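Local coordinates for CCMAN5 (Cellulosimicrobium cellulans, PDB 2XSG), which hydrolyses alpha-mannosides as a family 92 glycoside hydrolase containing calcium, and enables mannose-6-phosphate modification of yeast-produced human lysosomal enzymes, at residues A[86-91]-A[158-163]; A[363-368]-A[670-675]; A[103-108]-A[133-138]. All coordinates share one frame; numbering follows the deposited sequence.

Interaction 1 of 3, residues A[86-91]-A[158-163]; sequences GSYTAR and SLVVDL
Gly-86 meets Ser-158 through a water, which donates to the glycine O at 2.9 Å and to the Ser-158 OG at 3.0 Å; that hydroxyl is also bonded to Leu-238 O. Next along the loop, Tyr-88 lays CE1 against Val-160 CG2 at 3.8 Å, the two side chains crossing at about a right angle, while its OH is bonded to Thr-96. Arg-91 supplies the charge. CG stands anti to the backbone N (chi1 -176°) and the chain bends at chi2, bringing NH1 within 2.9 Å of Asp-162 OD2 and NH2 within 3.0 Å of OD1: a two-nitrogen, end-on salt bridge. OD2 lies in the guanidinium plane, yet the carboxylate is turned 49° from it and NH1 approaches OD2 from above the carboxylate plane. Tyr-97 OH bonds both Asp-162 OD2 and Arg-91 NH1, and Asp-233 shares NH2. With an alanine here, the buried Asp-162 carboxylate would probably lose its cationic mate, and Asp-233 one of its partners. The loop 86-91 thus covers one side of strand 158-162, itself paired with strands 80-84 and 235-240, and Trp-217 of strand 212-217 packs on Arg-91, Val-160 and Asp-162.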
ATOM      1  N   GLY A  86      -8.589  34.379  12.369  1.00  4.68           N
ATOM      2  CA  GLY A  86      -7.480  35.272  12.694  1.00  4.58           C
ATOM      3  C   GLY A  86      -6.978  36.061  11.503  1.00  5.38           C
ATOM      4  O   GLY A  86      -7.422  35.841  10.371  1.00  4.37           O
ATOM      5  N   SER A  87      -6.043  36.972  11.791  1.00  5.97           N
ATOM      6  CA  SER A  87      -5.375  37.844  10.822  1.00  6.80           C
ATOM      7  C   SER A  87      -3.858  37.670  10.914  1.00  6.60           C
ATOM      8  O   SER A  87      -3.331  37.327  11.981  1.00  7.40           O
ATOM      9  CB  SER A  87      -5.691  39.313  11.143  1.00  6.70           C
ATOM     10  OG  SER A  87      -7.069  39.583  10.943  1.00 10.14           O
ATOM     11  N   TYR A  88      -3.157  37.963   9.827  1.00  6.50           N
ATOM     12  CA  TYR A  88      -1.685  37.875   9.803  1.00  6.34           C
ATOM     13  C   TYR A  88      -1.033  39.134   9.220  1.00  6.23           C
ATOM     14  O   TYR A  88      -1.619  39.813   8.365  1.00  6.26           O
ATOM     15  CB  TYR A  88      -1.244  36.637   9.011  1.00  5.81           C
ATOM     16  CG  TYR A  88      -1.606  35.312   9.677  1.00  5.77           C
ATOM     17  CD1 TYR A  88      -2.754  34.614   9.309  1.00  6.47           C
ATOM     18  CD2 TYR A  88      -0.796  34.765  10.675  1.00  4.62           C
ATOM     19  CE1 TYR A  88      -3.085  33.381   9.906  1.00  4.86           C
ATOM     20  CE2 TYR A  88      -1.121  33.550  11.284  1.00  5.19           C
ATOM     21  CZ  TYR A  88      -2.262  32.867  10.892  1.00  3.77           C
ATOM     22  OH  TYR A  88      -2.572  31.674  11.493  1.00  4.07           O
ATOM     23  N   THR A  89       0.178  39.434   9.686  1.00  6.38           N
ATOM     24  CA  THR A  89       0.982  40.554   9.168  1.00  6.35           C
ATOM     25  C   THR A  89       2.354  40.041   8.711  1.00  5.98           C
ATOM     26  O   THR A  89       3.180  40.809   8.221  1.00  5.39           O
ATOM     27  CB  THR A  89       1.200  41.693  10.229  1.00  6.65           C
ATOM     28  OG1 THR A  89       1.945  41.190  11.346  1.00  8.52           O
ATOM     29  CG2 THR A  89      -0.111  42.264  10.729  1.00  7.24           C
ATOM     30  N   ALA A  90       2.588  38.737   8.900  1.00  5.35           N
ATOM     31  CA  ALA A  90       3.799  38.054   8.435  1.00  5.37           C
ATOM     32  C   ALA A  90       3.449  36.590   8.165  1.00  5.32           C
ATOM     33  O   ALA A  90       2.308  36.173   8.399  1.00  5.59           O
ATOM     34  CB  ALA A  90       4.934  38.155   9.472  1.00  5.13           C
ATOM     35  N   ARG A  91       4.418  35.822   7.676  1.00  4.84           N
ATOM     36  CA  ARG A  91       4.210  34.396   7.424  1.00  5.13           C
ATOM     37  C   ARG A  91       3.729  33.732   8.729  1.00  5.16           C
ATOM     38  O   ARG A  91       4.295  33.991   9.788  1.00  4.73           O
ATOM     39  CB  ARG A  91       5.489  33.749   6.909  1.00  4.94           C
ATOM     40  CG  ARG A  91       5.323  32.264   6.532  1.00  5.14           C
ATOM     41  CD  ARG A  91       5.836  31.238   7.581  1.00  4.70           C
ATOM     42  NE  ARG A  91       5.989  29.948   6.893  1.00  2.44           N
ATOM     43  CZ  ARG A  91       5.025  29.041   6.763  1.00  3.44           C
ATOM     44  NH1 ARG A  91       3.845  29.223   7.360  1.00  2.00           N
ATOM     45  NH2 ARG A  91       5.249  27.931   6.067  1.00  2.00           N
ATOM     46  N   SER A 158     -11.025  33.290   6.739  1.00  5.28           N
ATOM     47  CA  SER A 158      -9.780  33.282   6.000  1.00  5.58           C
ATOM     48  C   SER A 158      -9.293  31.841   5.815  1.00  5.36           C
ATOM     49  O   SER A 158      -9.547  30.968   6.653  1.00  5.79           O
ATOM     50  CB  SER A 158      -8.749  34.142   6.730  1.00  5.74           C
ATOM     51  OG  SER A 158      -7.472  33.957   6.176  1.00  8.14           O
ATOM     52  N   LEU A 159      -8.619  31.595   4.703  1.00  4.61           N
ATOM     53  CA  LEU A 159      -7.981  30.315   4.487  1.00  4.75           C
ATOM     54  C   LEU A 159      -6.525  30.592   4.195  1.00  3.96           C
ATOM     55  O   LEU A 159      -6.214  31.384   3.306  1.00  4.30           O
ATOM     56  CB  LEU A 159      -8.622  29.572   3.301  1.00  4.70           C
ATOM     57  CG  LEU A 159     -10.093  29.161   3.410  1.00  5.03           C
ATOM     58  CD1 LEU A 159     -10.552  28.454   2.153  1.00  6.53           C
ATOM     59  CD2 LEU A 159     -10.314  28.239   4.604  1.00  4.38           C
ATOM     60  N   VAL A 160      -5.647  29.969   4.967  1.00  3.49           N
ATOM     61  CA  VAL A 160      -4.220  30.038   4.727  1.00  3.15           C
ATOM     62  C   VAL A 160      -3.901  28.878   3.796  1.00  3.49           C
ATOM     63  O   VAL A 160      -4.337  27.742   4.058  1.00  3.86           O
ATOM     64  CB  VAL A 160      -3.430  29.881   6.034  1.00  2.68           C
ATOM     65  CG1 VAL A 160      -1.945  29.702   5.758  1.00  2.20           C
ATOM     66  CG2 VAL A 160      -3.668  31.085   6.948  1.00  3.24           C
ATOM     67  N   VAL A 161      -3.171  29.160   2.720  1.00  2.78           N
ATOM     68  CA  VAL A 161      -2.696  28.111   1.830  1.00  2.91           C
ATOM     69  C   VAL A 161      -1.181  28.046   2.049  1.00  2.89           C
ATOM     70  O   VAL A 161      -0.456  28.895   1.565  1.00  2.46           O
ATOM     71  CB  VAL A 161      -3.076  28.398   0.344  1.00  2.73           C
ATOM     72  CG1 VAL A 161      -2.611  27.279  -0.581  1.00  2.51           C
ATOM     73  CG2 VAL A 161      -4.586  28.641   0.189  1.00  2.20           C
ATOM     74  N   ASP A 162      -0.729  27.058   2.819  1.00  3.14           N
ATOM     75  CA  ASP A 162       0.679  26.928   3.197  1.00  2.92           C
ATOM     76  C   ASP A 162       1.393  25.948   2.258  1.00  3.61           C
ATOM     77  O   ASP A 162       1.094  24.727   2.236  1.00  3.33           O
ATOM     78  CB  ASP A 162       0.766  26.463   4.646  1.00  2.64           C
ATOM     79  CG  ASP A 162       2.145  26.618   5.239  1.00  3.61           C
ATOM     80  OD1 ASP A 162       3.159  26.438   4.532  1.00  5.66           O
ATOM     81  OD2 ASP A 162       2.232  26.937   6.437  1.00  6.26           O
ATOM     82  N   LEU A 163       2.343  26.469   1.494  1.00  3.82           N
ATOM     83  CA  LEU A 163       3.011  25.664   0.469  1.00  4.33           C
ATOM     84  C   LEU A 163       4.354  25.111   0.910  1.00  4.27           C
ATOM     85  O   LEU A 163       5.078  24.507   0.115  1.00  3.83           O
ATOM     86  CB  LEU A 163       3.155  26.449  -0.836  1.00  4.78           C
ATOM     87  CG  LEU A 163       1.902  26.677  -1.693  1.00  6.11           C
ATOM     88  CD1 LEU A 163       1.072  25.396  -1.846  1.00  6.97           C
ATOM     89  CD2 LEU A 163       1.051  27.736  -1.101  1.00 10.10           C
TER
HETATM   90  O   HOH W   1      -5.685  35.471   8.049  1.00  7.07           O

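Interaction 2 of 3, residues A[363-368]-A[670-675]; sequences IAYIDP and FVAAAV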
ATOM      1  N   ILE A 363      -4.761  -7.929  -6.679  1.00  3.96           N
ATOM      2  CA  ILE A 363      -5.445  -6.978  -7.554  1.00  3.43           C
ATOM      3  C   ILE A 363      -5.836  -7.648  -8.880  1.00  3.45           C
ATOM      4  O   ILE A 363      -6.965  -7.476  -9.354  1.00  3.48           O
ATOM      5  CB  ILE A 363      -4.605  -5.696  -7.822  1.00  3.37           C
ATOM      6  CG1 ILE A 363      -4.464  -4.860  -6.550  1.00  2.14           C
ATOM      7  CG2 ILE A 363      -5.260  -4.841  -8.913  1.00  2.97           C
ATOM      8  CD1 ILE A 363      -3.437  -3.734  -6.687  1.00  2.00           C
ATOM      9  N   ALA A 364      -4.922  -8.429  -9.454  1.00  3.28           N
ATOM     10  CA  ALA A 364      -5.219  -9.177 -10.692  1.00  3.80           C
ATOM     11  C   ALA A 364      -6.546  -9.946 -10.657  1.00  3.81           C
ATOM     12  O   ALA A 364      -7.272  -9.959 -11.649  1.00  3.73           O
ATOM     13  CB  ALA A 364      -4.075 -10.111 -11.067  1.00  3.50           C
ATOM     14  N   TYR A 365      -6.890 -10.568  -9.532  1.00  4.50           N
ATOM     15  CA  TYR A 365      -8.149 -11.329  -9.525  1.00  4.70           C
ATOM     16  C   TYR A 365      -9.376 -10.560  -9.012  1.00  5.57           C
ATOM     17  O   TYR A 365     -10.510 -11.048  -9.111  1.00  6.15           O
ATOM     18  CB  TYR A 365      -7.987 -12.746  -8.935  1.00  4.73           C
ATOM     19  CG  TYR A 365      -7.855 -12.892  -7.427  1.00  3.93           C
ATOM     20  CD1 TYR A 365      -8.886 -12.521  -6.576  1.00  3.24           C
ATOM     21  CD2 TYR A 365      -6.719 -13.493  -6.865  1.00  5.23           C
ATOM     22  CE1 TYR A 365      -8.776 -12.698  -5.194  1.00  4.61           C
ATOM     23  CE2 TYR A 365      -6.602 -13.690  -5.499  1.00  3.81           C
ATOM     24  CZ  TYR A 365      -7.644 -13.278  -4.662  1.00  4.33           C
ATOM     25  OH  TYR A 365      -7.546 -13.459  -3.298  1.00  2.83           O
ATOM     26  N   ILE A 366      -9.157  -9.343  -8.509  1.00  5.76           N
ATOM     27  CA  ILE A 366     -10.265  -8.510  -8.047  1.00  6.01           C
ATOM     28  C   ILE A 366     -10.682  -7.468  -9.100  1.00  6.41           C
ATOM     29  O   ILE A 366     -11.879  -7.271  -9.329  1.00  6.63           O
ATOM     30  CB  ILE A 366      -9.988  -7.904  -6.652  1.00  6.58           C
ATOM     31  CG1 ILE A 366     -10.093  -9.026  -5.601  1.00  7.45           C
ATOM     32  CG2 ILE A 366     -11.007  -6.794  -6.310  1.00  7.65           C
ATOM     33  CD1 ILE A 366      -9.548  -8.680  -4.258  1.00  9.58           C
ATOM     34  N   ASP A 367      -9.694  -6.845  -9.749  1.00  5.97           N
ATOM     35  CA  ASP A 367      -9.927  -5.852 -10.794  1.00  5.57           C
ATOM     36  C   ASP A 367      -8.892  -6.022 -11.909  1.00  4.72           C
ATOM     37  O   ASP A 367      -7.892  -5.293 -11.957  1.00  4.39           O
ATOM     38  CB  ASP A 367      -9.878  -4.440 -10.204  1.00  5.56           C
ATOM     39  CG  ASP A 367     -10.387  -3.376 -11.168  1.00  6.70           C
ATOM     40  OD1 ASP A 367     -10.503  -3.633 -12.389  1.00  6.55           O
ATOM     41  OD2 ASP A 367     -10.676  -2.266 -10.687  1.00  7.88           O
ATOM     42  N   PRO A 368      -9.115  -7.013 -12.800  1.00  4.37           N
ATOM     43  CA  PRO A 368      -8.102  -7.336 -13.824  1.00  3.96           C
ATOM     44  C   PRO A 368      -7.687  -6.146 -14.712  1.00  4.12           C
ATOM     45  O   PRO A 368      -6.487  -5.989 -15.004  1.00  3.69           O
ATOM     46  CB  PRO A 368      -8.776  -8.453 -14.644  1.00  4.61           C
ATOM     47  CG  PRO A 368      -9.724  -9.099 -13.678  1.00  4.44           C
ATOM     48  CD  PRO A 368     -10.260  -7.942 -12.849  1.00  3.91           C
ATOM     49  N   PHE A 670      -5.174  -9.119   3.700  1.00  2.43           N
ATOM     50  CA  PHE A 670      -6.407  -9.441   4.427  1.00  2.90           C
ATOM     51  C   PHE A 670      -7.519  -9.836   3.457  1.00  3.20           C
ATOM     52  O   PHE A 670      -8.213 -10.833   3.668  1.00  3.61           O
ATOM     53  CB  PHE A 670      -6.874  -8.275   5.298  1.00  2.55           C
ATOM     54  CG  PHE A 670      -8.097  -8.594   6.121  1.00  2.98           C
ATOM     55  CD1 PHE A 670      -9.371  -8.545   5.547  1.00  2.07           C
ATOM     56  CD2 PHE A 670      -7.977  -8.956   7.458  1.00  2.00           C
ATOM     57  CE1 PHE A 670     -10.498  -8.867   6.304  1.00  3.54           C
ATOM     58  CE2 PHE A 670      -9.111  -9.280   8.218  1.00  3.20           C
ATOM     59  CZ  PHE A 670     -10.363  -9.221   7.644  1.00  2.00           C
ATOM     60  N   VAL A 671      -7.715  -9.034   2.413  1.00  3.30           N
ATOM     61  CA  VAL A 671      -8.699  -9.381   1.393  1.00  3.29           C
ATOM     62  C   VAL A 671      -8.429 -10.788   0.841  1.00  3.38           C
ATOM     63  O   VAL A 671      -9.347 -11.594   0.719  1.00  2.83           O
ATOM     64  CB  VAL A 671      -8.692  -8.353   0.266  1.00  3.54           C
ATOM     65  CG1 VAL A 671      -9.430  -8.900  -0.990  1.00  3.81           C
ATOM     66  CG2 VAL A 671      -9.332  -7.051   0.755  1.00  3.97           C
ATOM     67  N   ALA A 672      -7.168 -11.063   0.500  1.00  3.32           N
ATOM     68  CA  ALA A 672      -6.777 -12.356  -0.079  1.00  3.04           C
ATOM     69  C   ALA A 672      -7.087 -13.523   0.868  1.00  3.00           C
ATOM     70  O   ALA A 672      -7.597 -14.579   0.439  1.00  2.82           O
ATOM     71  CB  ALA A 672      -5.289 -12.340  -0.440  1.00  2.30           C
ATOM     72  N   ALA A 673      -6.780 -13.329   2.150  1.00  2.56           N
ATOM     73  CA  ALA A 673      -7.070 -14.342   3.165  1.00  3.21           C
ATOM     74  C   ALA A 673      -8.577 -14.595   3.249  1.00  3.54           C
ATOM     75  O   ALA A 673      -9.005 -15.753   3.329  1.00  3.54           O
ATOM     76  CB  ALA A 673      -6.518 -13.920   4.510  1.00  2.51           C
ATOM     77  N   ALA A 674      -9.361 -13.510   3.182  1.00  3.90           N
ATOM     78  CA  ALA A 674     -10.832 -13.570   3.284  1.00  4.16           C
ATOM     79  C   ALA A 674     -11.440 -14.325   2.122  1.00  3.84           C
ATOM     80  O   ALA A 674     -12.333 -15.152   2.329  1.00  4.49           O
ATOM     81  CB  ALA A 674     -11.441 -12.185   3.376  1.00  3.81           C
ATOM     82  N   VAL A 675     -10.966 -14.035   0.910  1.00  3.74           N
ATOM     83  CA  VAL A 675     -11.370 -14.804  -0.277  1.00  3.68           C
ATOM     84  C   VAL A 675     -10.873 -16.249  -0.137  1.00  3.86           C
ATOM     85  O   VAL A 675     -11.597 -17.206  -0.457  1.00  3.55           O
ATOM     86  CB  VAL A 675     -10.832 -14.162  -1.575  1.00  4.13           C
ATOM     87  CG1 VAL A 675     -11.092 -15.059  -2.822  1.00  3.36           C
ATOM     88  CG2 VAL A 675     -11.449 -12.789  -1.770  1.00  3.00           C
TER
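Ile-366 and Val-671 make the tightest touch between the two helices. They reach toward each other tip to tip, and CD1 of Ile-366 comes to 3.3 Å from CG1 of Val-671, closer than usual for two methyl carbons. The isoleucine side chain is extended (chi2 166°), which carries its terminal methyl across, while the valine branch that meets it is the one anti to its own backbone N.

The second apolar patch belongs to Tyr-365. Its CG sits in the crowded position between backbone N and carbonyl carbon (chi1 75°), and from there the ring runs along to the other helix. CE1 lies 4.1 Å from Val-675 CG1, which approaches the ring obliquely. The hydroxyl oxygen rests 3.5 Å from Ala-672 CA and 3.8 Å from Val-675 CB, a close approach consistent with the small alanine. Val-671, Ala-672 and Val-675 are spaced to form one face of their helix.

No hydrogen bond crosses between the segments. The buried phenol is satisfied by Leu-677 O, just past the end of the helix, so Tyr-365 also ties helix 353-366 to the chain leaving its partner. Ile-363 O accepts from both Ile-366 N and Asp-367 N as the helix ends; Asp-367 then takes the N-cap position of helix 368-387, its OD1 bonding weakly to Leu-370 N.

Around this buried contact, Met-318 of helix 306-318 touches both Ile-366 and Val-671, closing one side, and Phe-311 of the same helix packs on Ala-674. Phe-687 meets the Tyr-365 ring edge-to-face, and Tyr-738 and Val-741 of helix 738-742 lie against it. The pairing joins distant parts of the catalytic region, consistent with the (alpha/alpha)6 barrel of its six-hairpin glycosidase clan.

Interaction 3 of 3, residues A[103-108]-A[133-138]; sequences HDDEDA and TIEAEV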
ATOM      1  N   HIS A 103     -13.556  13.622  18.271  1.00  5.84           N
ATOM      2  CA  HIS A 103     -14.090  12.531  17.449  1.00  6.56           C
ATOM      3  C   HIS A 103     -15.617  12.427  17.538  1.00  7.41           C
ATOM      4  O   HIS A 103     -16.245  11.793  16.689  1.00  7.00           O
ATOM      5  CB  HIS A 103     -13.465  11.198  17.832  1.00  6.00           C
ATOM      6  CG  HIS A 103     -11.988  11.163  17.636  1.00  4.20           C
ATOM      7  ND1 HIS A 103     -11.398  11.335  16.401  1.00  3.37           N
ATOM      8  CD2 HIS A 103     -10.979  10.970  18.515  1.00  3.27           C
ATOM      9  CE1 HIS A 103     -10.085  11.263  16.534  1.00  3.36           C
ATOM     10  NE2 HIS A 103      -9.805  11.046  17.807  1.00  2.79           N
ATOM     11  N   ASP A 104     -16.206  13.047  18.563  1.00  8.28           N
ATOM     12  CA  ASP A 104     -17.675  13.134  18.663  1.00 10.20           C
ATOM     13  C   ASP A 104     -18.256  14.102  17.632  1.00 10.11           C
ATOM     14  O   ASP A 104     -19.450  14.061  17.333  1.00 10.71           O
ATOM     15  CB  ASP A 104     -18.097  13.573  20.074  1.00 11.51           C
ATOM     16  CG  ASP A 104     -17.708  12.569  21.141  1.00 14.56           C
ATOM     17  OD1 ASP A 104     -17.776  11.353  20.871  1.00 17.97           O
ATOM     18  OD2 ASP A 104     -17.324  12.998  22.253  1.00 20.35           O
ATOM     19  N   ASP A 105     -17.415  14.994  17.109  1.00  9.99           N
ATOM     20  CA  ASP A 105     -17.827  15.942  16.082  1.00 10.01           C
ATOM     21  C   ASP A 105     -16.939  15.759  14.844  1.00  9.51           C
ATOM     22  O   ASP A 105     -16.248  16.673  14.415  1.00  9.57           O
ATOM     23  CB  ASP A 105     -17.753  17.380  16.624  1.00 10.07           C
ATOM     24  CG  ASP A 105     -18.504  18.378  15.755  1.00 11.79           C
ATOM     25  OD1 ASP A 105     -19.400  17.949  15.012  1.00 14.28           O
ATOM     26  OD2 ASP A 105     -18.234  19.603  15.830  1.00 12.48           O
ATOM     27  N   GLU A 106     -16.979  14.556  14.283  1.00  9.48           N
ATOM     28  CA  GLU A 106     -16.110  14.150  13.185  1.00  9.26           C
ATOM     29  C   GLU A 106     -16.802  12.976  12.518  1.00  9.44           C
ATOM     30  O   GLU A 106     -17.318  12.091  13.209  1.00  8.73           O
ATOM     31  CB  GLU A 106     -14.740  13.707  13.722  1.00  9.06           C
ATOM     32  CG  GLU A 106     -13.696  13.368  12.667  1.00  8.94           C
ATOM     33  CD  GLU A 106     -12.465  12.684  13.256  1.00  9.81           C
ATOM     34  OE1 GLU A 106     -12.639  11.771  14.094  1.00  6.98           O
ATOM     35  OE2 GLU A 106     -11.317  13.047  12.871  1.00  9.06           O
ATOM     36  N   ASP A 107     -16.780  12.970  11.185  1.00  9.20           N
ATOM     37  CA  ASP A 107     -17.467  11.974  10.355  1.00  9.20           C
ATOM     38  C   ASP A 107     -16.726  11.817   9.009  1.00  8.03           C
ATOM     39  O   ASP A 107     -16.393  12.802   8.365  1.00  7.14           O
ATOM     40  CB  ASP A 107     -18.908  12.453  10.115  1.00 10.38           C
ATOM     41  CG  ASP A 107     -19.752  11.451   9.359  1.00 14.14           C
ATOM     42  OD1 ASP A 107     -19.588  10.224   9.567  1.00 18.14           O
ATOM     43  OD2 ASP A 107     -20.619  11.904   8.567  1.00 20.52           O
ATOM     44  N   ALA A 108     -16.460  10.579   8.600  1.00  6.23           N
ATOM     45  CA  ALA A 108     -15.773  10.337   7.354  1.00  5.45           C
ATOM     46  C   ALA A 108     -16.117   8.967   6.794  1.00  4.95           C
ATOM     47  O   ALA A 108     -16.603   8.090   7.501  1.00  4.09           O
ATOM     48  CB  ALA A 108     -14.213  10.504   7.519  1.00  5.54           C
ATOM     49  N   THR A 133     -17.668  27.604  16.199  1.00  9.04           N
ATOM     50  CA  THR A 133     -17.163  26.425  15.510  1.00  8.85           C
ATOM     51  C   THR A 133     -16.966  26.687  14.026  1.00  8.29           C
ATOM     52  O   THR A 133     -17.823  27.294  13.383  1.00  8.01           O
ATOM     53  CB  THR A 133     -18.108  25.220  15.793  1.00  8.93           C
ATOM     54  OG1 THR A 133     -18.016  24.898  17.185  1.00 10.00           O
ATOM     55  CG2 THR A 133     -17.727  23.987  14.990  1.00 10.22           C
ATOM     56  N   ILE A 134     -15.812  26.279  13.499  1.00  7.43           N
ATOM     57  CA  ILE A 134     -15.614  26.253  12.066  1.00  7.14           C
ATOM     58  C   ILE A 134     -15.962  24.834  11.599  1.00  7.46           C
ATOM     59  O   ILE A 134     -15.230  23.874  11.886  1.00  7.29           O
ATOM     60  CB  ILE A 134     -14.169  26.610  11.644  1.00  7.40           C
ATOM     61  CG1 ILE A 134     -13.752  28.002  12.168  1.00  6.98           C
ATOM     62  CG2 ILE A 134     -14.029  26.529  10.127  1.00  6.76           C
ATOM     63  CD1 ILE A 134     -12.242  28.260  12.073  1.00  9.09           C
ATOM     64  N   GLU A 135     -17.097  24.704  10.915  1.00  7.05           N
ATOM     65  CA  GLU A 135     -17.544  23.400  10.427  1.00  7.03           C
ATOM     66  C   GLU A 135     -16.822  23.172   9.111  1.00  6.45           C
ATOM     67  O   GLU A 135     -16.961  23.956   8.193  1.00  6.35           O
ATOM     68  CB  GLU A 135     -19.067  23.362  10.229  1.00  7.47           C
ATOM     69  CG  GLU A 135     -19.906  23.553  11.524  1.00 11.01           C
ATOM     70  CD  GLU A 135     -19.960  22.312  12.428  1.00 16.08           C
ATOM     71  OE1 GLU A 135     -19.294  21.278  12.145  1.00 18.15           O
ATOM     72  OE2 GLU A 135     -20.682  22.371  13.446  1.00 19.94           O
ATOM     73  N   ALA A 136     -16.019  22.120   9.049  1.00  5.84           N
ATOM     74  CA  ALA A 136     -15.230  21.835   7.871  1.00  5.25           C
ATOM     75  C   ALA A 136     -15.719  20.550   7.219  1.00  4.73           C
ATOM     76  O   ALA A 136     -15.851  19.520   7.869  1.00  4.61           O
ATOM     77  CB  ALA A 136     -13.780  21.722   8.237  1.00  5.11           C
ATOM     78  N   GLU A 137     -15.980  20.628   5.922  1.00  3.93           N
ATOM     79  CA  GLU A 137     -16.280  19.453   5.128  1.00  3.46           C
ATOM     80  C   GLU A 137     -15.337  19.422   3.909  1.00  3.15           C
ATOM     81  O   GLU A 137     -15.191  20.424   3.209  1.00  2.65           O
ATOM     82  CB  GLU A 137     -17.713  19.523   4.620  1.00  3.89           C
ATOM     83  CG  GLU A 137     -18.804  19.376   5.668  1.00  3.76           C
ATOM     84  CD  GLU A 137     -20.148  19.807   5.126  1.00  3.02           C
ATOM     85  OE1 GLU A 137     -20.945  18.940   4.762  1.00  2.00           O
ATOM     86  OE2 GLU A 137     -20.385  21.026   5.007  1.00  4.37           O
ATOM     87  N   VAL A 138     -14.691  18.282   3.675  1.00  2.60           N
ATOM     88  CA  VAL A 138     -13.954  18.056   2.430  1.00  2.00           C
ATOM     89  C   VAL A 138     -14.469  16.791   1.717  1.00  2.22           C
ATOM     90  O   VAL A 138     -15.001  15.868   2.360  1.00  2.00           O
ATOM     91  CB  VAL A 138     -12.413  17.979   2.657  1.00  2.03           C
ATOM     92  CG1 VAL A 138     -11.893  19.300   3.232  1.00  2.00           C
ATOM     93  CG2 VAL A 138     -12.026  16.822   3.615  1.00  2.00           C
TER
HETATM   94  O   HOH W   2     -20.272  19.084  12.897  1.00 25.77           O
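Two acidic side chains, Asp-105 and Glu-135, face each other at the surface with no cation from either segment between them: OD2 of the aspartate is 4.2 Å from OE1 of the glutamate. Their carboxylate planes stand almost perpendicular, 85° apart, and the side chains cross at about a right angle. A water joins them, donating to Asp-105 OD1 at 2.6 Å and to Glu-135 OE1 at 2.5 Å; both bonds are short, and their exact lengths deserve reserve. The aspartate thus turns one oxygen to the water and the other toward the second strand, where Thr-133 CG2 lies 4.5 Å from OD2. Glu-135 reaches this place by folding at chi2 (-76°), which swings its carboxylate back toward Asp-105.

Asp-105 lies in the turn just before strand 106-109, which is not a direct neighbour of strand 133-140. Strand 112-121 runs between them, antiparallel to both, with Gly-116 bonded through its backbone to Asp-105 and bringing no side chain of its own. The two acids therefore meet over the middle strand of an antiparallel sheet in the N-terminal domain.

The turn is braced by its own residues. His-103 ND1 donates to Glu-106 OE1 at 2.7 Å in an almost straight bond (178°); the acceptor lies in the ring plane and is met on its syn side, though from out of the carboxylate plane. NE2 is bonded to Tyr-54 O, and Glu-106 OE2 to the hydroxyls of Tyr-52 and Tyr-113.

As ND1 and NE2 both face acceptors, the ring is probably doubly protonated and balances Glu-106. Between Asp-105 and Glu-135, by contrast, the polar link is the water: if it is rightly placed, its hydrogens would probably soften a repulsion that, in this solvent-exposed setting, is likely to be modest.

How the interactions relate
Interactions 1 and 3 both belong to the N-terminal domain, their nearest atoms about 7 Å apart and the chain of interaction 3 falling between the two segments of interaction 1, yet they involve different sheets. Interaction 2 lies in the catalytic region, its centre about 45 Å from that of interaction 1 and on the opposite side of the chain's centre. Interactions 1 and 2 are buried, interaction 3 is at the surface. Chemistry follows place: the helix pair of 2 relies on apolar fit, the loop-to-strand contact of 1 pairs a buried aspartate with an arginine, and the turn and strand of 3 bear two like charges at the surface with a water between them.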